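Local coordinates for uncharacterized protein (Methanothermobacter thermautotrophicus, PDB 1L1S) that is of unknown function but belongs to the DsrE/DsrF-like family, whose better-known members take part in sulfur metabolism and sulfur relay, at residues F8-D11 / R17-L20; N27-A30 / R36-V39; R68-S73 / V97-R102. One frame throughout, in Å; residues are numbered along the deposited sequence.

Interaction 1: residues F8-D11 / R17-L20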
# COMPACT_ATOMS: atom_id res chain seq x y z
N PHE A 8 -6.12 -4.97 6.85
CA PHE A 8 -4.81 -4.34 6.91
C PHE A 8 -3.76 -5.31 6.46
O PHE A 8 -3.92 -6.52 6.61
CB PHE A 8 -4.46 -3.88 8.32
CG PHE A 8 -5.19 -2.66 8.77
CD1 PHE A 8 -6.50 -2.74 9.21
CD2 PHE A 8 -4.56 -1.42 8.76
CE1 PHE A 8 -7.18 -1.60 9.65
CE2 PHE A 8 -5.22 -0.27 9.20
CZ PHE A 8 -6.53 -0.36 9.64
N HIS A 9 -2.69 -4.77 5.91
CA HIS A 9 -1.60 -5.58 5.38
C HIS A 9 -0.29 -5.13 5.99
O HIS A 9 0.06 -3.96 5.92
CB HIS A 9 -1.59 -5.39 3.85
CG HIS A 9 -0.35 -5.88 3.16
ND1 HIS A 9 -0.17 -5.71 1.80
CD2 HIS A 9 0.76 -6.49 3.62
CE1 HIS A 9 1.01 -6.20 1.46
NE2 HIS A 9 1.59 -6.68 2.54
N ILE A 10 0.41 -6.06 6.63
CA ILE A 10 1.71 -5.75 7.20
C ILE A 10 2.67 -6.90 6.89
O ILE A 10 2.34 -8.06 7.11
CB ILE A 10 1.61 -5.51 8.71
CG1 ILE A 10 2.95 -5.02 9.24
CG2 ILE A 10 1.16 -6.78 9.44
CD1 ILE A 10 2.88 -4.63 10.70
N ASP A 11 3.84 -6.59 6.35
CA ASP A 11 4.81 -7.62 6.04
C ASP A 11 6.21 -7.32 6.59
O ASP A 11 7.20 -7.89 6.15
CB ASP A 11 4.87 -7.88 4.52
CG ASP A 11 5.07 -6.60 3.70
OD1 ASP A 11 4.68 -6.59 2.51
OD2 ASP A 11 5.63 -5.62 4.22
N ARG A 17 6.53 0.65 12.30
CA ARG A 17 5.47 0.17 11.42
C ARG A 17 4.40 -0.60 12.20
O ARG A 17 3.20 -0.45 11.97
CB ARG A 17 6.06 -0.73 10.33
CG ARG A 17 5.08 -1.11 9.23
CD ARG A 17 5.46 -0.46 7.90
NE ARG A 17 5.12 0.96 7.83
CZ ARG A 17 5.93 1.89 7.34
NH1 ARG A 17 7.13 1.56 6.87
NH2 ARG A 17 5.54 3.16 7.29
N VAL A 18 4.84 -1.44 13.13
CA VAL A 18 3.92 -2.23 13.92
C VAL A 18 3.04 -1.33 14.78
O VAL A 18 1.83 -1.49 14.83
CB VAL A 18 4.69 -3.26 14.80
CG1 VAL A 18 3.71 -4.07 15.64
CG2 VAL A 18 5.52 -4.17 13.92
N LEU A 19 3.64 -0.37 15.46
CA LEU A 19 2.86 0.53 16.30
C LEU A 19 1.91 1.38 15.45
O LEU A 19 0.83 1.76 15.89
CB LEU A 19 3.79 1.42 17.13
CG LEU A 19 4.61 0.66 18.20
CD1 LEU A 19 5.56 1.62 18.95
CD2 LEU A 19 3.65 -0.02 19.19
N LEU A 20 2.32 1.67 14.21
CA LEU A 20 1.45 2.45 13.34
C LEU A 20 0.19 1.63 12.99
O LEU A 20 -0.92 2.15 13.02
CB LEU A 20 2.19 2.87 12.07
CG LEU A 20 1.43 3.93 11.25
CD1 LEU A 20 1.07 5.09 12.16
CD2 LEU A 20 2.29 4.41 10.08
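Ile-10, the last residue of strand 4-10, reaches across to the first turn of helix 15-31 and meets Val-18 and Arg-17 with its terminal methyl. The contact is small, with 94 Å² buried over both sides, and more than half of that belongs to Ile-10. Its CD1 lies 4.1 Å from Val-18 CA and 4.2 Å from Val-18 CG2, so the methyl rests against the helix backbone as much as against the valine branch. The side chain is fully extended, with CG1 opposite the backbone N (chi1 -173°) and CD1 continuing the zigzag (chi2 175°), which carries the methyl out to the helix. Val-18 receives it with CG2, the methyl lying beside its own backbone N, and the two side chains run at a slant to each other.

Arg-17 adds the aliphatic base of its side chain: its CG is 4.4 Å from Ile-10 CD1. Farther out, its NH2 turns to the third subunit, where Asp-11 and Glu-12 of that chain form long, weak ion pairs with it.

This is the first strand-to-helix step of the beta-alpha-beta unit made of strand 4-10, helix 15-31 and strand 35-41. Val-18 continues onto Val-48 and Tyr-55 in loops. Ile-10 also packs on Leu-21 one turn farther along the helix and on Ala-41 of the neighbouring strand, which places the contact between the parallel sheet and the helix laid over it.

Interaction 2: residues N27-A30 / R36-V39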
# COMPACT_ATOMS: atom_id res chain seq x y z
N ASN A 27 -7.69 3.60 15.98
CA ASN A 27 -8.22 4.86 15.45
C ASN A 27 -9.47 4.56 14.64
O ASN A 27 -10.52 5.22 14.79
CB ASN A 27 -7.16 5.53 14.56
CG ASN A 27 -7.60 6.88 13.99
OD1 ASN A 27 -6.78 7.79 13.82
ND2 ASN A 27 -8.88 7.01 13.69
N LEU A 28 -9.36 3.55 13.79
CA LEU A 28 -10.45 3.15 12.93
C LEU A 28 -11.68 2.72 13.72
O LEU A 28 -12.79 3.12 13.39
CB LEU A 28 -9.97 2.02 12.02
CG LEU A 28 -10.84 1.68 10.82
CD1 LEU A 28 -11.07 2.93 9.97
CD2 LEU A 28 -10.17 0.59 10.01
N MSE A 29 -11.49 1.93 14.77
CA MSE A 29 -12.63 1.48 15.57
C MSE A 29 -13.37 2.63 16.27
O MSE A 29 -14.55 2.52 16.59
CB MSE A 29 -12.18 0.45 16.60
CG MSE A 29 -11.70 -0.83 15.99
SE MSE A 29 -11.17 -2.13 17.35
CE MSE A 29 -9.73 -1.17 18.20
N ALA A 30 -12.66 3.72 16.52
CA ALA A 30 -13.23 4.88 17.18
C ALA A 30 -13.86 5.90 16.22
O ALA A 30 -14.78 6.61 16.61
CB ALA A 30 -12.17 5.56 18.03
N ARG A 36 -15.74 -3.90 10.45
CA ARG A 36 -15.21 -5.23 10.62
C ARG A 36 -13.74 -5.12 10.16
O ARG A 36 -13.45 -4.63 9.07
CB ARG A 36 -16.00 -6.20 9.75
CG ARG A 36 -15.62 -7.64 9.91
CD ARG A 36 -16.63 -8.52 9.20
NE ARG A 36 -16.20 -9.91 9.23
CZ ARG A 36 -16.67 -10.85 8.42
NH1 ARG A 36 -17.60 -10.54 7.52
NH2 ARG A 36 -16.18 -12.08 8.50
N ILE A 37 -12.82 -5.56 11.02
CA ILE A 37 -11.41 -5.47 10.70
C ILE A 37 -10.61 -6.78 10.73
O ILE A 37 -10.73 -7.56 11.67
CB ILE A 37 -10.67 -4.53 11.67
CG1 ILE A 37 -11.38 -3.18 11.77
CG2 ILE A 37 -9.23 -4.35 11.20
CD1 ILE A 37 -10.66 -2.20 12.72
N GLU A 38 -9.76 -6.96 9.72
CA GLU A 38 -8.86 -8.11 9.66
C GLU A 38 -7.46 -7.61 9.41
O GLU A 38 -7.25 -6.67 8.65
CB GLU A 38 -9.25 -9.08 8.55
CG GLU A 38 -10.60 -9.75 8.76
CD GLU A 38 -10.82 -10.92 7.82
OE1 GLU A 38 -10.23 -10.91 6.71
OE2 GLU A 38 -11.59 -11.84 8.18
N VAL A 39 -6.49 -8.23 10.07
CA VAL A 39 -5.09 -7.86 9.91
C VAL A 39 -4.32 -9.07 9.36
O VAL A 39 -4.19 -10.10 10.04
CB VAL A 39 -4.46 -7.43 11.25
CG1 VAL A 39 -3.02 -7.08 11.05
CG2 VAL A 39 -5.20 -6.24 11.82
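Ile-37 and the pair Leu-28 and Met-29 close the second half of a beta-alpha-beta crossover, where the end of helix 15-31 lies over strand 35-41 of the parallel sheet. The interaction between the segments is apolar, and a single methyl, Ile-37 CD1, receives both helix residues. The isoleucine accounts for 61 of the 106 Å² buried; its CG1 branch is opposite the carbonyl carbon (chi1 -51°) and extends straight on to CD1, which projects at the helix.

Leu-28 approaches this methyl with one branch of its fork, CD2, at 3.9 Å from Ile-37 CD1, the side chains meeting on the slant. On the sheet side the two residues share Val-6 and Phe-8 of strand 4-10, so they belong to one continuous apolar layer, and Leu-28 also packs on Gly-98 of the third subunit.

Met-29, a selenomethionine, crosses Ile-37 at about a right angle and touches with CG rather than with selenium. Its chain then bends at the last torsion, chi3 -62°, carrying CE aside, and the residue also rests on Gln-65. The closest approach between the segments is Met-29 CG to Ile-37 CD1, at 3.7 Å.

Interaction 3: residues R68-S73 / V97-R102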
# COMPACT_ATOMS: atom_id res chain seq x y z
N ARG A 68 -9.61 -9.59 13.84
CA ARG A 68 -9.10 -10.89 13.44
C ARG A 68 -7.70 -10.80 12.81
O ARG A 68 -7.52 -10.22 11.73
CB ARG A 68 -10.08 -11.54 12.45
CG ARG A 68 -9.68 -12.94 12.02
CD ARG A 68 -10.52 -13.44 10.84
NE ARG A 68 -10.20 -14.82 10.51
CZ ARG A 68 -10.41 -15.38 9.32
NH1 ARG A 68 -10.94 -14.66 8.34
NH2 ARG A 68 -10.10 -16.65 9.11
N PHE A 69 -6.71 -11.39 13.48
CA PHE A 69 -5.36 -11.40 12.94
C PHE A 69 -5.18 -12.72 12.20
O PHE A 69 -5.53 -13.78 12.71
CB PHE A 69 -4.33 -11.28 14.06
CG PHE A 69 -4.32 -9.93 14.71
CD1 PHE A 69 -5.25 -9.60 15.69
CD2 PHE A 69 -3.38 -8.97 14.34
CE1 PHE A 69 -5.24 -8.36 16.29
CE2 PHE A 69 -3.36 -7.72 14.93
CZ PHE A 69 -4.29 -7.41 15.90
N CYS A 70 -4.63 -12.64 10.99
CA CYS A 70 -4.42 -13.79 10.12
C CYS A 70 -2.95 -13.98 9.74
O CYS A 70 -2.31 -13.05 9.26
CB CYS A 70 -5.25 -13.63 8.85
SG CYS A 70 -6.98 -13.21 9.16
N ALA A 71 -2.44 -15.19 9.95
CA ALA A 71 -1.07 -15.54 9.62
C ALA A 71 -1.10 -16.34 8.32
O ALA A 71 -2.07 -17.04 8.04
CB ALA A 71 -0.45 -16.37 10.74
N CYS A 72 -0.04 -16.21 7.53
CA CYS A 72 0.04 -16.90 6.25
C CYS A 72 0.53 -18.33 6.39
O CYS A 72 1.64 -18.57 6.86
CB CYS A 72 0.96 -16.11 5.31
SG CYS A 72 1.01 -16.75 3.65
N SER A 73 -0.31 -19.27 5.98
CA SER A 73 0.00 -20.70 6.06
C SER A 73 1.33 -21.05 5.40
O SER A 73 2.05 -21.94 5.86
CB SER A 73 -1.13 -21.51 5.41
OG SER A 73 -0.95 -22.92 5.56
N VAL A 97 -1.40 -13.03 0.84
CA VAL A 97 -1.80 -12.24 -0.32
C VAL A 97 -3.11 -12.74 -0.93
O VAL A 97 -3.95 -11.95 -1.34
CB VAL A 97 -0.71 -12.21 -1.42
CG1 VAL A 97 0.39 -11.25 -1.02
CG2 VAL A 97 -0.12 -13.60 -1.61
N GLY A 98 -3.29 -14.06 -0.98
CA GLY A 98 -4.51 -14.62 -1.52
C GLY A 98 -5.72 -14.16 -0.70
O GLY A 98 -6.72 -13.74 -1.25
N HIS A 99 -5.61 -14.23 0.63
CA HIS A 99 -6.71 -13.81 1.48
C HIS A 99 -7.02 -12.33 1.22
O HIS A 99 -8.19 -11.95 1.12
CB HIS A 99 -6.38 -14.02 2.96
CG HIS A 99 -7.54 -13.74 3.87
ND1 HIS A 99 -8.69 -14.51 3.86
CD2 HIS A 99 -7.74 -12.76 4.79
CE1 HIS A 99 -9.55 -14.01 4.73
NE2 HIS A 99 -9.01 -12.95 5.30
N ILE A 100 -5.98 -11.51 1.10
CA ILE A 100 -6.16 -10.09 0.82
C ILE A 100 -6.89 -9.88 -0.51
O ILE A 100 -7.81 -9.08 -0.61
CB ILE A 100 -4.81 -9.34 0.79
CG1 ILE A 100 -4.18 -9.34 2.19
CG2 ILE A 100 -5.01 -7.90 0.33
CD1 ILE A 100 -2.77 -8.69 2.23
N VAL A 101 -6.48 -10.63 -1.54
CA VAL A 101 -7.12 -10.50 -2.84
C VAL A 101 -8.58 -10.95 -2.78
O VAL A 101 -9.45 -10.31 -3.36
CB VAL A 101 -6.36 -11.29 -3.94
CG1 VAL A 101 -7.19 -11.37 -5.21
CG2 VAL A 101 -5.02 -10.59 -4.23
N ARG A 102 -8.84 -12.04 -2.07
CA ARG A 102 -10.22 -12.52 -1.96
C ARG A 102 -11.06 -11.46 -1.25
O ARG A 102 -12.17 -11.14 -1.67
CB ARG A 102 -10.28 -13.81 -1.14
CG ARG A 102 -9.62 -15.01 -1.81
CD ARG A 102 -10.05 -16.30 -1.13
NE ARG A 102 -9.56 -17.47 -1.86
CZ ARG A 102 -8.35 -18.00 -1.70
NH1 ARG A 102 -7.49 -17.47 -0.83
NH2 ARG A 102 -7.99 -19.05 -2.42
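Arg-68 and Cys-70, two residues apart on strand 68-72, both reach His-99 of helix 96-105. Arg-68 comes first, its chain extended from CG to NE, so that the guanidinium lies beside the imidazole with NH1 3.9 Å from His-99 CE1. The two planes stand almost perpendicular, 89° apart. Glu-38 of the adjacent strand serves both, forming a salt bridge to Arg-68 NH1 through OE2 and accepting a hydrogen bond from His-99 NE2 at OE1; its OE2 also makes a salt bridge to Arg-103. This carboxylate would draw the basic groups together, while Asp-91 grips Arg-68 NE in a further salt bridge.

Cys-70 follows on the same side of the strand. Its SG is 4.4 Å from His-99 NE2 and approaches the ring obliquely, 4.9 Å from the ring centroid and 41° off the normal. The same sulfur sits over one face of the Arg-68 guanidinium, 3.8 Å above its plane and offset toward the rim.

Cys-72, at the end of the strand, packs on Tyr-42 and on Asn-27 of the second subunit. With helix 15-31 on the other face of the sheet, helix 96-105 makes the three-layer alpha/beta/alpha sandwich expected of a DsrE/DsrF-like protein.

The contacts come in sequence order without overlap, and all reach the same parallel sheet. Interactions 1 and 2, with centres about 13 Å apart, share helix 15-31 and sit near its two ends, over the neighbouring strands 4-10 and 35-41; Phe-8 packs on both Leu-28 and Ile-37. Interaction 3, centred about 14 Å from interaction 1 and about 16 Å from interaction 2, brings in the next strand, 68-72, and helix 96-105 on the opposite face of the sheet. Glu-38 bonds to His-99 and the Cys-70 backbone to Val-39, joining interactions 2 and 3, while Ile-100 packs on His-9 of interaction 1. The sheet and both helices also border other subunits of the three-chain assembly.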